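Local coordinates for protein heme oxygenase 1 (Synechocystis sp., PDB 1WE1) that probably catalyses the oxygen- and electron-dependent opening of heme to biliverdin IXalpha, releasing carbon monoxide and iron, on the way to the photosynthetic antenna chromophores, at residues 54-59 against 108-113; 99-104 against 199-204; 79-84 against 90-95; 129-134 against 153-158. All coordinates share one frame; numbering follows the deposited sequence.

Contact 1: residues 54-59 against 108-113; sequences EEEMAK and RVRQVA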
# COMPACT_ATOMS: atom_id res chain seq x y z
N GLU A 54 9.52 5.79 2.10
CA GLU A 54 10.17 6.67 1.12
C GLU A 54 11.34 7.47 1.69
O GLU A 54 12.28 7.81 0.97
CB GLU A 54 9.13 7.60 0.49
CG GLU A 54 8.49 6.97 -0.74
CD GLU A 54 7.01 7.25 -0.86
OE1 GLU A 54 6.60 8.43 -0.80
OE2 GLU A 54 6.25 6.27 -1.03
N GLU A 55 11.28 7.77 2.98
CA GLU A 55 12.37 8.50 3.62
C GLU A 55 13.60 7.57 3.74
O GLU A 55 14.71 7.93 3.34
CB GLU A 55 11.93 8.96 5.01
CG GLU A 55 12.94 9.81 5.76
CD GLU A 55 12.37 10.33 7.08
OE1 GLU A 55 12.77 9.83 8.15
OE2 GLU A 55 11.50 11.23 7.03
N GLU A 56 13.38 6.37 4.29
CA GLU A 56 14.45 5.39 4.47
C GLU A 56 15.03 4.95 3.12
O GLU A 56 16.24 4.80 2.97
CB GLU A 56 13.94 4.16 5.23
CG GLU A 56 13.45 4.42 6.66
CD GLU A 56 14.57 4.79 7.62
OE1 GLU A 56 15.74 4.82 7.19
OE2 GLU A 56 14.29 5.06 8.81
N MET A 57 14.17 4.75 2.14
CA MET A 57 14.63 4.33 0.83
C MET A 57 15.57 5.37 0.20
O MET A 57 16.50 5.01 -0.53
CB MET A 57 13.43 4.08 -0.09
CG MET A 57 13.73 3.15 -1.24
SD MET A 57 14.03 1.48 -0.65
CE MET A 57 12.36 1.03 -0.20
N ALA A 58 15.32 6.65 0.48
CA ALA A 58 16.15 7.72 -0.07
C ALA A 58 17.54 7.71 0.55
O ALA A 58 18.51 8.14 -0.09
CB ALA A 58 15.48 9.07 0.16
N LYS A 59 17.65 7.24 1.79
CA LYS A 59 18.95 7.15 2.45
C LYS A 59 19.79 6.09 1.75
O LYS A 59 21.02 6.16 1.73
CB LYS A 59 18.83 6.74 3.91
CG LYS A 59 18.25 7.78 4.84
CD LYS A 59 18.69 7.49 6.27
CE LYS A 59 18.46 6.03 6.67
NZ LYS A 59 18.93 5.74 8.06
N ARG A 108 7.76 -1.48 11.90
CA ARG A 108 8.51 -2.53 11.23
C ARG A 108 9.42 -1.97 10.13
O ARG A 108 10.57 -2.39 10.01
CB ARG A 108 7.56 -3.57 10.62
CG ARG A 108 8.27 -4.54 9.68
CD ARG A 108 9.34 -5.33 10.41
NE ARG A 108 8.74 -6.18 11.44
CZ ARG A 108 8.26 -7.40 11.22
NH1 ARG A 108 7.72 -8.07 12.23
NH2 ARG A 108 8.35 -7.96 10.02
N VAL A 109 8.90 -1.04 9.34
CA VAL A 109 9.69 -0.44 8.26
C VAL A 109 10.97 0.16 8.82
O VAL A 109 12.07 -0.09 8.31
CB VAL A 109 8.89 0.67 7.53
CG1 VAL A 109 9.76 1.37 6.49
CG2 VAL A 109 7.66 0.08 6.85
N ARG A 110 10.82 0.94 9.88
CA ARG A 110 11.93 1.61 10.53
C ARG A 110 12.92 0.62 11.13
O ARG A 110 14.13 0.84 11.08
CB ARG A 110 11.40 2.55 11.61
CG ARG A 110 10.79 3.83 11.05
CD ARG A 110 11.86 4.61 10.30
NE ARG A 110 11.37 5.73 9.50
CZ ARG A 110 10.61 6.72 9.96
NH1 ARG A 110 10.23 6.74 11.24
NH2 ARG A 110 10.24 7.69 9.14
N GLN A 111 12.40 -0.46 11.70
CA GLN A 111 13.23 -1.48 12.32
C GLN A 111 14.08 -2.15 11.24
O GLN A 111 15.31 -2.19 11.32
CB GLN A 111 12.36 -2.53 13.00
CG GLN A 111 12.97 -3.16 14.24
CD GLN A 111 14.46 -3.42 14.10
OE1 GLN A 111 15.30 -2.72 14.68
NE2 GLN A 111 14.81 -4.44 13.31
N VAL A 112 13.40 -2.68 10.24
CA VAL A 112 14.06 -3.35 9.15
C VAL A 112 15.13 -2.46 8.53
O VAL A 112 16.19 -2.94 8.12
CB VAL A 112 13.01 -3.78 8.10
CG1 VAL A 112 13.61 -3.76 6.70
CG2 VAL A 112 12.49 -5.17 8.43
N ALA A 113 14.88 -1.16 8.48
CA ALA A 113 15.85 -0.24 7.89
C ALA A 113 17.13 -0.08 8.71
O ALA A 113 18.14 0.39 8.20
CB ALA A 113 15.21 1.13 7.64
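Arg110 reaches across to Glu55 and Glu56 and opens a salt-bridge network between two nearly parallel helices of the all-helical heme oxygenase fold. The axes of 54-59 and 108-113 approach to 10.4 Å at their closest, 15° from parallel, so side chains rather than backbones fill the gap. The Arg110 chain folds back at its second torsion (chi2 -62°), which swings the guanidinium toward the other helix although its CB starts out to the flank. The two glutamates meet this group differently. Glu55 comes in on an extended chain, its carboxylate only 16° from the guanidinium plane in tilt, but OE1 stands well out of that plane; its 3.5 Å separation from Arg110 NH2 is a charge attraction with no N-H pointing at it. Glu56 crosses the arginine at about a right angle and sets OE2 near NE, a pairing whose exact geometry is doubtful because OE2 is not securely placed. One turn further on, Ala113 supplies the apolar part of the contact. Its methyl faces the bent Glu56 side chain and lies 3.7 Å from Glu56 CD, where the CA atoms of the two segments are nearest. Within its own helix, the carboxylate of Glu56 has a second cationic neighbour: Lys59 NZ stands 3.4 Å from Glu56 OE1.

Contact 2: residues 99-104 against 199-204; sequences SAAGQA and NMKMFN. With HEM (protoporphyrin IX containing Fe), chain H.
Gly102 presents a bare backbone carbon to a thioether: its CA rests 4.0 Å from SD of Met202, where two antiparallel helices meet in a largely buried contact, with small residues on one side. The segments run at 168° to each other, with axes 8.7 Å apart at their closest. Ala101 is the other small residue of 99-104 in the contact. Its methyl points at the partner helix and sits between two side chains, 4.0 Å from Met202 CG and equally far from Lys201 CG. Met202 leaves its helix with CG anti to the carbonyl carbon (chi1 -72°), and from there its extended CB-CG-SD run passes alongside Ala101 and carries the sulfur on to Gly102. Lys201 gives only the aliphatic base of its straight chain and lies at the exposed border. All of this is van der Waals packing; the polar work is done at the helix start. Ser99 is the N-cap of helix 100-115, its OG accepting a fairly straight bond from Gly102 N at 3.2 Å (161° at the hydrogen). Glu205, just beyond 199-204, also bonds Ser99 OG and Ala101 N, so the end of one helix grips the beginning of the other. Turned from this interface, Asn199 and Phe203 line the heme pocket: Asn199 CB and Phe203 CE2 each stand 3.7 Å from the vinyl carbon CBB of HEM. Helix 182-205 therefore lies between helix 100-115 and the heme, while Asn45 and Leu46 of helix 36-59 pack against Met202.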
# COMPACT_ATOMS: atom_id res chain seq x y z
N SER A 99 -3.44 4.69 13.30
CA SER A 99 -3.97 3.68 14.21
C SER A 99 -2.84 2.79 14.76
O SER A 99 -1.69 2.87 14.31
CB SER A 99 -4.97 2.79 13.48
OG SER A 99 -4.28 1.90 12.63
N ALA A 100 -3.16 1.93 15.73
CA ALA A 100 -2.16 1.05 16.32
C ALA A 100 -1.55 0.13 15.26
O ALA A 100 -0.34 -0.03 15.21
CB ALA A 100 -2.76 0.22 17.45
N ALA A 101 -2.38 -0.47 14.41
CA ALA A 101 -1.86 -1.36 13.37
C ALA A 101 -0.97 -0.56 12.43
O ALA A 101 0.09 -1.02 12.00
CB ALA A 101 -2.99 -1.98 12.59
N GLY A 102 -1.41 0.65 12.11
CA GLY A 102 -0.64 1.50 11.23
C GLY A 102 0.70 1.83 11.85
O GLY A 102 1.71 1.90 11.16
N GLN A 103 0.72 2.03 13.16
CA GLN A 103 1.97 2.36 13.85
C GLN A 103 2.89 1.15 13.83
O GLN A 103 4.10 1.28 13.62
CB GLN A 103 1.69 2.79 15.29
CG GLN A 103 2.93 3.21 16.07
CD GLN A 103 3.63 4.42 15.46
OE1 GLN A 103 3.10 5.53 15.47
NE2 GLN A 103 4.83 4.20 14.92
N ALA A 104 2.32 -0.04 14.04
CA ALA A 104 3.11 -1.26 14.02
C ALA A 104 3.74 -1.39 12.63
O ALA A 104 4.90 -1.77 12.50
CB ALA A 104 2.22 -2.47 14.33
N ASN A 199 -1.04 -5.10 6.39
CA ASN A 199 -2.02 -4.34 5.64
C ASN A 199 -3.38 -4.87 6.06
O ASN A 199 -4.31 -4.12 6.33
CB ASN A 199 -1.82 -4.55 4.14
CG ASN A 199 -0.72 -3.70 3.59
OD1 ASN A 199 -0.92 -2.52 3.31
ND2 ASN A 199 0.47 -4.26 3.45
N MET A 200 -3.46 -6.19 6.13
CA MET A 200 -4.69 -6.84 6.51
C MET A 200 -5.16 -6.43 7.90
O MET A 200 -6.36 -6.34 8.15
CB MET A 200 -4.52 -8.36 6.42
CG MET A 200 -4.32 -8.86 5.01
SD MET A 200 -4.68 -10.62 4.84
CE MET A 200 -3.02 -11.33 5.01
N LYS A 201 -4.22 -6.17 8.81
CA LYS A 201 -4.62 -5.77 10.15
C LYS A 201 -5.22 -4.36 10.14
O LYS A 201 -6.12 -4.06 10.93
CB LYS A 201 -3.43 -5.87 11.12
CG LYS A 201 -3.90 -5.87 12.57
CD LYS A 201 -2.83 -6.33 13.55
CE LYS A 201 -3.40 -6.32 14.97
NZ LYS A 201 -2.54 -7.07 15.94
N MET A 202 -4.72 -3.49 9.27
CA MET A 202 -5.27 -2.14 9.17
C MET A 202 -6.73 -2.22 8.69
O MET A 202 -7.60 -1.50 9.18
CB MET A 202 -4.44 -1.29 8.22
CG MET A 202 -3.08 -0.91 8.77
SD MET A 202 -2.14 0.29 7.76
CE MET A 202 -1.89 -0.65 6.25
N PHE A 203 -6.98 -3.12 7.73
CA PHE A 203 -8.32 -3.30 7.18
C PHE A 203 -9.29 -3.79 8.24
O PHE A 203 -10.41 -3.29 8.36
CB PHE A 203 -8.33 -4.31 6.03
CG PHE A 203 -7.48 -3.93 4.86
CD1 PHE A 203 -7.21 -2.60 4.56
CD2 PHE A 203 -7.00 -4.92 4.00
CE1 PHE A 203 -6.47 -2.26 3.43
CE2 PHE A 203 -6.26 -4.60 2.85
CZ PHE A 203 -5.99 -3.26 2.56
N ASN A 204 -8.87 -4.80 9.00
CA ASN A 204 -9.70 -5.35 10.06
C ASN A 204 -10.06 -4.30 11.12
O ASN A 204 -11.15 -4.34 11.70
CB ASN A 204 -9.01 -6.55 10.71
CG ASN A 204 -9.05 -7.79 9.85
OD1 ASN A 204 -10.10 -8.13 9.29
ND2 ASN A 204 -7.92 -8.48 9.73
CHA HEM H . -1.12 -7.94 -7.80
CHB HEM H . -0.21 -6.25 -3.36
CHC HEM H . -4.99 -6.46 -2.49
CHD HEM H . -5.76 -6.61 -7.22
C1A HEM H . -0.40 -7.60 -6.63
C2A HEM H . 1.03 -7.68 -6.43
C3A HEM H . 1.28 -7.25 -5.16
C4A HEM H . -0.01 -6.84 -4.61
CMA HEM H . 2.59 -7.17 -4.44
CAA HEM H . 2.05 -8.11 -7.48
CBA HEM H . 2.14 -9.63 -7.74
CGA HEM H . 3.11 -10.01 -8.71
O1A HEM H . 4.22 -10.48 -8.24
O2A HEM H . 2.94 -9.90 -9.94
C1B HEM H . -1.45 -6.19 -2.70
C2B HEM H . -1.63 -5.89 -1.27
C3B HEM H . -2.97 -5.90 -1.04
C4B HEM H . -3.60 -6.27 -2.30
CMB HEM H . -0.49 -5.62 -0.32
CAB HEM H . -3.72 -5.53 0.22
CBB HEM H . -3.46 -6.48 1.42
C1C HEM H . -5.63 -6.43 -3.70
C2C HEM H . -7.06 -6.25 -3.90
C3C HEM H . -7.28 -6.52 -5.20
C4C HEM H . -5.99 -6.57 -5.85
CMC HEM H . -8.04 -5.82 -2.82
CAC HEM H . -8.62 -6.77 -5.88
CBC HEM H . -9.22 -5.45 -6.43
C1D HEM H . -4.54 -6.97 -7.83
C2D HEM H . -4.38 -7.23 -9.26
C3D HEM H . -3.08 -7.56 -9.43
C4D HEM H . -2.45 -7.56 -8.09
CMD HEM H . -5.51 -7.13 -10.24
CAD HEM H . -2.31 -7.88 -10.69
CBD HEM H . -2.21 -9.45 -10.96
CGD HEM H . -1.27 -9.79 -11.96
O1D HEM H . -0.13 -9.20 -12.00
O2D HEM H . -1.55 -10.67 -12.83
NA HEM H . -1.02 -7.10 -5.51
NB HEM H . -2.66 -6.41 -3.31
NC HEM H . -4.97 -6.59 -4.93
ND HEM H . -3.33 -7.14 -7.16
FE HEM H . -2.99 -6.83 -5.24
O HOH W 1 -2.72 -5.09 -5.62

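Contact 3: residues 79-84 against 90-95; sequences SLEQDL and SNWRQE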
# COMPACT_ATOMS: atom_id res chain seq x y z
N SER A 79 1.05 12.32 -3.27
CA SER A 79 -0.27 12.05 -3.82
C SER A 79 -1.24 11.71 -2.69
O SER A 79 -2.42 12.06 -2.75
CB SER A 79 -0.21 10.89 -4.83
OG SER A 79 -0.13 9.62 -4.19
N LEU A 80 -0.73 11.04 -1.66
CA LEU A 80 -1.52 10.65 -0.51
C LEU A 80 -1.86 11.89 0.34
O LEU A 80 -2.89 11.94 1.02
CB LEU A 80 -0.74 9.62 0.31
CG LEU A 80 -1.39 8.29 0.73
CD1 LEU A 80 -2.41 7.79 -0.26
CD2 LEU A 80 -0.28 7.27 0.89
N GLU A 81 -0.98 12.89 0.31
CA GLU A 81 -1.25 14.11 1.04
C GLU A 81 -2.39 14.82 0.32
O GLU A 81 -3.24 15.46 0.94
CB GLU A 81 -0.02 15.02 1.08
CG GLU A 81 1.10 14.51 1.96
CD GLU A 81 2.21 15.52 2.14
OE1 GLU A 81 3.11 15.27 2.97
OE2 GLU A 81 2.19 16.56 1.44
N GLN A 82 -2.40 14.69 -1.00
CA GLN A 82 -3.44 15.30 -1.80
C GLN A 82 -4.78 14.68 -1.45
O GLN A 82 -5.79 15.37 -1.36
CB GLN A 82 -3.12 15.14 -3.29
CG GLN A 82 -2.16 16.22 -3.82
CD GLN A 82 -1.66 15.96 -5.23
OE1 GLN A 82 -2.40 15.47 -6.09
NE2 GLN A 82 -0.39 16.30 -5.48
N ASP A 83 -4.78 13.38 -1.22
CA ASP A 83 -6.02 12.70 -0.85
C ASP A 83 -6.51 13.08 0.54
O ASP A 83 -7.71 13.18 0.76
CB ASP A 83 -5.83 11.18 -0.96
CG ASP A 83 -5.81 10.69 -2.41
OD1 ASP A 83 -5.63 9.47 -2.63
OD2 ASP A 83 -5.97 11.52 -3.33
N LEU A 84 -5.60 13.29 1.49
CA LEU A 84 -5.98 13.68 2.84
C LEU A 84 -6.64 15.06 2.79
O LEU A 84 -7.62 15.33 3.50
CB LEU A 84 -4.74 13.71 3.77
CG LEU A 84 -4.13 12.34 4.11
CD1 LEU A 84 -2.69 12.46 4.61
CD2 LEU A 84 -5.02 11.65 5.14
N SER A 90 -8.47 21.45 4.32
CA SER A 90 -7.30 22.25 4.64
C SER A 90 -6.63 22.01 5.98
O SER A 90 -5.41 22.15 6.08
CB SER A 90 -7.65 23.73 4.51
OG SER A 90 -7.92 24.05 3.16
N ASN A 91 -7.38 21.68 7.02
CA ASN A 91 -6.75 21.44 8.31
C ASN A 91 -6.33 19.97 8.47
O ASN A 91 -6.17 19.51 9.61
CB ASN A 91 -7.68 21.83 9.47
CG ASN A 91 -8.16 23.27 9.40
OD1 ASN A 91 -7.43 24.17 8.99
ND2 ASN A 91 -9.39 23.50 9.84
N TRP A 92 -6.14 19.25 7.37
CA TRP A 92 -5.78 17.83 7.47
C TRP A 92 -4.56 17.49 8.31
O TRP A 92 -4.56 16.45 8.96
CB TRP A 92 -5.64 17.17 6.08
CG TRP A 92 -4.43 17.57 5.26
CD1 TRP A 92 -4.35 18.60 4.37
CD2 TRP A 92 -3.14 16.93 5.26
NE1 TRP A 92 -3.10 18.65 3.81
CE2 TRP A 92 -2.33 17.64 4.33
CE3 TRP A 92 -2.59 15.84 5.95
CZ2 TRP A 92 -0.99 17.29 4.08
CZ3 TRP A 92 -1.25 15.49 5.69
CH2 TRP A 92 -0.47 16.21 4.76
N ARG A 93 -3.53 18.34 8.32
CA ARG A 93 -2.34 18.05 9.13
C ARG A 93 -2.78 17.84 10.57
O ARG A 93 -2.18 17.06 11.31
CB ARG A 93 -1.34 19.21 9.09
CG ARG A 93 -0.18 19.13 8.08
CD ARG A 93 -0.66 19.16 6.64
NE ARG A 93 0.31 19.71 5.68
CZ ARG A 93 1.53 19.22 5.44
NH1 ARG A 93 1.99 18.17 6.10
NH2 ARG A 93 2.29 19.77 4.51
N GLN A 94 -3.84 18.54 10.97
CA GLN A 94 -4.33 18.49 12.34
C GLN A 94 -5.38 17.41 12.61
O GLN A 94 -5.59 17.05 13.76
CB GLN A 94 -4.90 19.85 12.74
CG GLN A 94 -4.17 21.07 12.17
CD GLN A 94 -4.77 22.40 12.64
OE1 GLN A 94 -4.57 23.44 12.01
NE2 GLN A 94 -5.48 22.36 13.76
N GLU A 95 -6.03 16.91 11.57
CA GLU A 95 -7.07 15.89 11.76
C GLU A 95 -6.61 14.45 11.51
O GLU A 95 -7.18 13.50 12.06
CB GLU A 95 -8.26 16.18 10.85
CG GLU A 95 -9.45 16.82 11.54
CD GLU A 95 -9.13 18.21 12.08
OE1 GLU A 95 -8.79 19.10 11.27
OE2 GLU A 95 -9.21 18.40 13.31
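The indole of Trp92 is wedged between Leu84 and Glu81 of one helix and its own neighbour Arg93. Leu84 meets it at about a right angle: CB lies over one face, 3.5 Å above the plane and offset toward the rim, and CD1 comes as near to CZ3. The backbone O of Glu81 is over that same face, further off. The Glu81 side chain crosses the ring obliquely, with CG 3.6 Å from Trp92 CH2 and the carboxylate tilted 50° from the indole, so its methylenes rather than its oxygens make the closest touch. On the opposite face Arg93 folds back, its CD 3.1 Å above the ring plane, and turns a face of its guanidinium toward CZ2. Trp92 takes the crowded position between backbone N and carbonyl carbon (chi1 71°), which directs the ring back at helix 77-88. That helix is followed, after a short connection, by a weakly bonded helical turn about 92-95, which packs back on it through Trp92. Val43 and Tyr47 of helix 36-59 also cover Leu84. The contact is held mainly by dispersion between the indole and carbon atoms. Charge probably adds only a weak pull, as Glu81 OE1 is 4.4 Å from Arg93 NH1, too far for a salt bridge, and bonds instead to the hydroxyl of Tyr47.

Contact 4: residues 129-134 against 153-158; sequences LGDLSG and TAFYEF. With HEM (protoporphyrin IX containing Fe), chain H.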
# COMPACT_ATOMS: atom_id res chain seq x y z
N LEU A 129 4.56 -2.53 -6.14
CA LEU A 129 4.18 -3.42 -7.25
C LEU A 129 2.70 -3.76 -7.19
O LEU A 129 2.09 -4.11 -8.21
CB LEU A 129 5.04 -4.70 -7.28
CG LEU A 129 4.92 -5.54 -8.58
CD1 LEU A 129 4.92 -4.62 -9.79
CD2 LEU A 129 6.08 -6.55 -8.68
N GLY A 130 2.11 -3.65 -6.01
CA GLY A 130 0.68 -3.92 -5.88
C GLY A 130 -0.11 -2.70 -6.32
O GLY A 130 -1.14 -2.83 -6.99
N ASP A 131 0.36 -1.52 -5.93
CA ASP A 131 -0.28 -0.26 -6.31
C ASP A 131 -0.29 -0.16 -7.82
O ASP A 131 -1.25 0.30 -8.44
CB ASP A 131 0.51 0.95 -5.78
CG ASP A 131 0.52 1.04 -4.27
OD1 ASP A 131 -0.47 0.63 -3.63
OD2 ASP A 131 1.52 1.55 -3.73
N LEU A 132 0.82 -0.59 -8.41
CA LEU A 132 1.01 -0.53 -9.84
C LEU A 132 0.09 -1.47 -10.58
O LEU A 132 -0.42 -1.12 -11.63
CB LEU A 132 2.47 -0.86 -10.16
CG LEU A 132 3.14 -0.23 -11.38
CD1 LEU A 132 2.90 1.28 -11.42
CD2 LEU A 132 4.62 -0.52 -11.31
N SER A 133 -0.13 -2.65 -10.02
CA SER A 133 -0.96 -3.65 -10.67
C SER A 133 -2.46 -3.56 -10.42
O SER A 133 -3.26 -3.88 -11.32
CB SER A 133 -0.49 -5.05 -10.27
OG SER A 133 0.91 -5.18 -10.47
N GLY A 134 -2.84 -3.16 -9.21
CA GLY A 134 -4.26 -3.06 -8.88
C GLY A 134 -4.80 -1.64 -8.92
O GLY A 134 -6.01 -1.43 -8.94
N THR A 153 -8.56 10.28 -5.38
CA THR A 153 -7.92 9.08 -5.89
C THR A 153 -6.53 9.33 -6.47
O THR A 153 -6.05 8.57 -7.29
CB THR A 153 -8.78 8.40 -6.97
OG1 THR A 153 -9.06 9.34 -8.02
CG2 THR A 153 -10.09 7.91 -6.38
N ALA A 154 -5.88 10.40 -6.04
CA ALA A 154 -4.55 10.72 -6.54
C ALA A 154 -3.54 9.59 -6.27
O ALA A 154 -2.51 9.48 -6.95
CB ALA A 154 -4.07 12.02 -5.91
N PHE A 155 -3.85 8.75 -5.28
CA PHE A 155 -3.00 7.64 -4.86
C PHE A 155 -2.86 6.52 -5.89
O PHE A 155 -1.83 5.86 -5.96
CB PHE A 155 -3.53 7.05 -3.55
CG PHE A 155 -2.80 5.81 -3.10
CD1 PHE A 155 -3.44 4.58 -3.05
CD2 PHE A 155 -1.46 5.88 -2.70
CE1 PHE A 155 -2.78 3.45 -2.60
CE2 PHE A 155 -0.78 4.74 -2.26
CZ PHE A 155 -1.44 3.53 -2.20
N TYR A 156 -3.89 6.31 -6.70
CA TYR A 156 -3.88 5.27 -7.71
C TYR A 156 -3.30 5.77 -9.06
O TYR A 156 -3.18 5.02 -10.02
CB TYR A 156 -5.31 4.76 -7.91
CG TYR A 156 -5.97 4.27 -6.63
CD1 TYR A 156 -5.61 3.04 -6.07
CD2 TYR A 156 -6.93 5.04 -5.98
CE1 TYR A 156 -6.20 2.59 -4.89
CE2 TYR A 156 -7.53 4.60 -4.79
CZ TYR A 156 -7.16 3.37 -4.25
OH TYR A 156 -7.73 2.94 -3.07
N GLU A 157 -2.95 7.05 -9.11
CA GLU A 157 -2.42 7.64 -10.33
C GLU A 157 -0.93 7.93 -10.28
O GLU A 157 -0.47 8.80 -9.53
CB GLU A 157 -3.17 8.95 -10.63
CG GLU A 157 -4.68 8.80 -10.74
CD GLU A 157 -5.42 10.12 -10.49
OE1 GLU A 157 -6.67 10.12 -10.52
OE2 GLU A 157 -4.74 11.15 -10.25
N PHE A 158 -0.17 7.20 -11.08
CA PHE A 158 1.27 7.42 -11.16
C PHE A 158 1.49 8.41 -12.29
O PHE A 158 1.50 8.06 -13.47
CB PHE A 158 2.03 6.11 -11.41
CG PHE A 158 2.03 5.17 -10.23
CD1 PHE A 158 0.94 4.35 -9.96
CD2 PHE A 158 3.11 5.16 -9.35
CE1 PHE A 158 0.92 3.53 -8.83
CE2 PHE A 158 3.10 4.34 -8.22
CZ PHE A 158 2.01 3.53 -7.96
CHA HEM H . -1.12 -7.94 -7.80
CHB HEM H . -0.21 -6.25 -3.36
CHC HEM H . -4.99 -6.46 -2.49
CHD HEM H . -5.76 -6.61 -7.22
C1A HEM H . -0.40 -7.60 -6.63
C2A HEM H . 1.03 -7.68 -6.43
C3A HEM H . 1.28 -7.25 -5.16
C4A HEM H . -0.01 -6.84 -4.61
CMA HEM H . 2.59 -7.17 -4.44
CAA HEM H . 2.05 -8.11 -7.48
CBA HEM H . 2.14 -9.63 -7.74
CGA HEM H . 3.11 -10.01 -8.71
O1A HEM H . 4.22 -10.48 -8.24
O2A HEM H . 2.94 -9.90 -9.94
C1B HEM H . -1.45 -6.19 -2.70
C2B HEM H . -1.63 -5.89 -1.27
C3B HEM H . -2.97 -5.90 -1.04
C4B HEM H . -3.60 -6.27 -2.30
CMB HEM H . -0.49 -5.62 -0.32
CAB HEM H . -3.72 -5.53 0.22
CBB HEM H . -3.46 -6.48 1.42
C1C HEM H . -5.63 -6.43 -3.70
C2C HEM H . -7.06 -6.25 -3.90
C3C HEM H . -7.28 -6.52 -5.20
C4C HEM H . -5.99 -6.57 -5.85
CMC HEM H . -8.04 -5.82 -2.82
CAC HEM H . -8.62 -6.77 -5.88
CBC HEM H . -9.22 -5.45 -6.43
C1D HEM H . -4.54 -6.97 -7.83
C2D HEM H . -4.38 -7.23 -9.26
C3D HEM H . -3.08 -7.56 -9.43
C4D HEM H . -2.45 -7.56 -8.09
CMD HEM H . -5.51 -7.13 -10.24
CAD HEM H . -2.31 -7.88 -10.69
CBD HEM H . -2.21 -9.45 -10.96
CGD HEM H . -1.27 -9.79 -11.96
O1D HEM H . -0.13 -9.20 -12.00
O2D HEM H . -1.55 -10.67 -12.83
NA HEM H . -1.02 -7.10 -5.51
NB HEM H . -2.66 -6.41 -3.31
NC HEM H . -4.97 -6.59 -4.93
ND HEM H . -3.33 -7.14 -7.16
FE HEM H . -2.99 -6.83 -5.24
O HOH W 1 -2.72 -5.09 -5.62
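Asp131 and Phe158 lose the most surface here, with Phe155 filling in beside them. The aspartate meets both rings: its CB touches the edge of Phe158 near the ring plane, 3.7 Å from CZ, while its carboxylate is turned 76° from the ring of Phe155 and brings OD1 to 3.4 Å from Phe155 CZ. The polar partners of the carboxylate lie outside the two segments: OD1 forms a salt bridge with Arg127 and OD2 bonds to the hydroxyl of Tyr50. Leu132, next along the helix, lays CD1 over the centre of the Phe158 face in a CH-pi contact, 4.0 Å from the centroid and 12° off the normal. This is the back of the distal helix of heme oxygenase. On its other side Gly130 CA approaches C4A of HEM to 3.3 Å, a closeness that leaves no room for a side chain, and Gly130 O accepts from the water bound to iron, 3.1 Å away. Ser133 CB packs on the heme as well, and its OG donates to Leu129 O, which thereby takes two bonds. Arg76 forms a cation-pi pair with Phe158 and bonds to the carbonyl oxygens of Phe155 and Glu157.

Overall arrangement
From the N terminus, contact 1 opens on helix 36-59 and closes its loop at 108-113. Contact 3 is nested inside that loop, joining helix 77-88 to the turn just after it. Contact 2 opens at 99-104, before contact 1 has closed, and ends on helix 182-205, so the two cross and share helix 100-115. Contact 4 lies within the loop of contact 2, folding the chain after helix 120-146 back onto it, and comes in series after contacts 1 and 3. Contacts 3 and 4 touch: Asp83 probably bonds to the backbone nitrogens of Ala154 and Phe155, and Leu80 packs on Phe155. Contacts 2 and 4 both reach the heme.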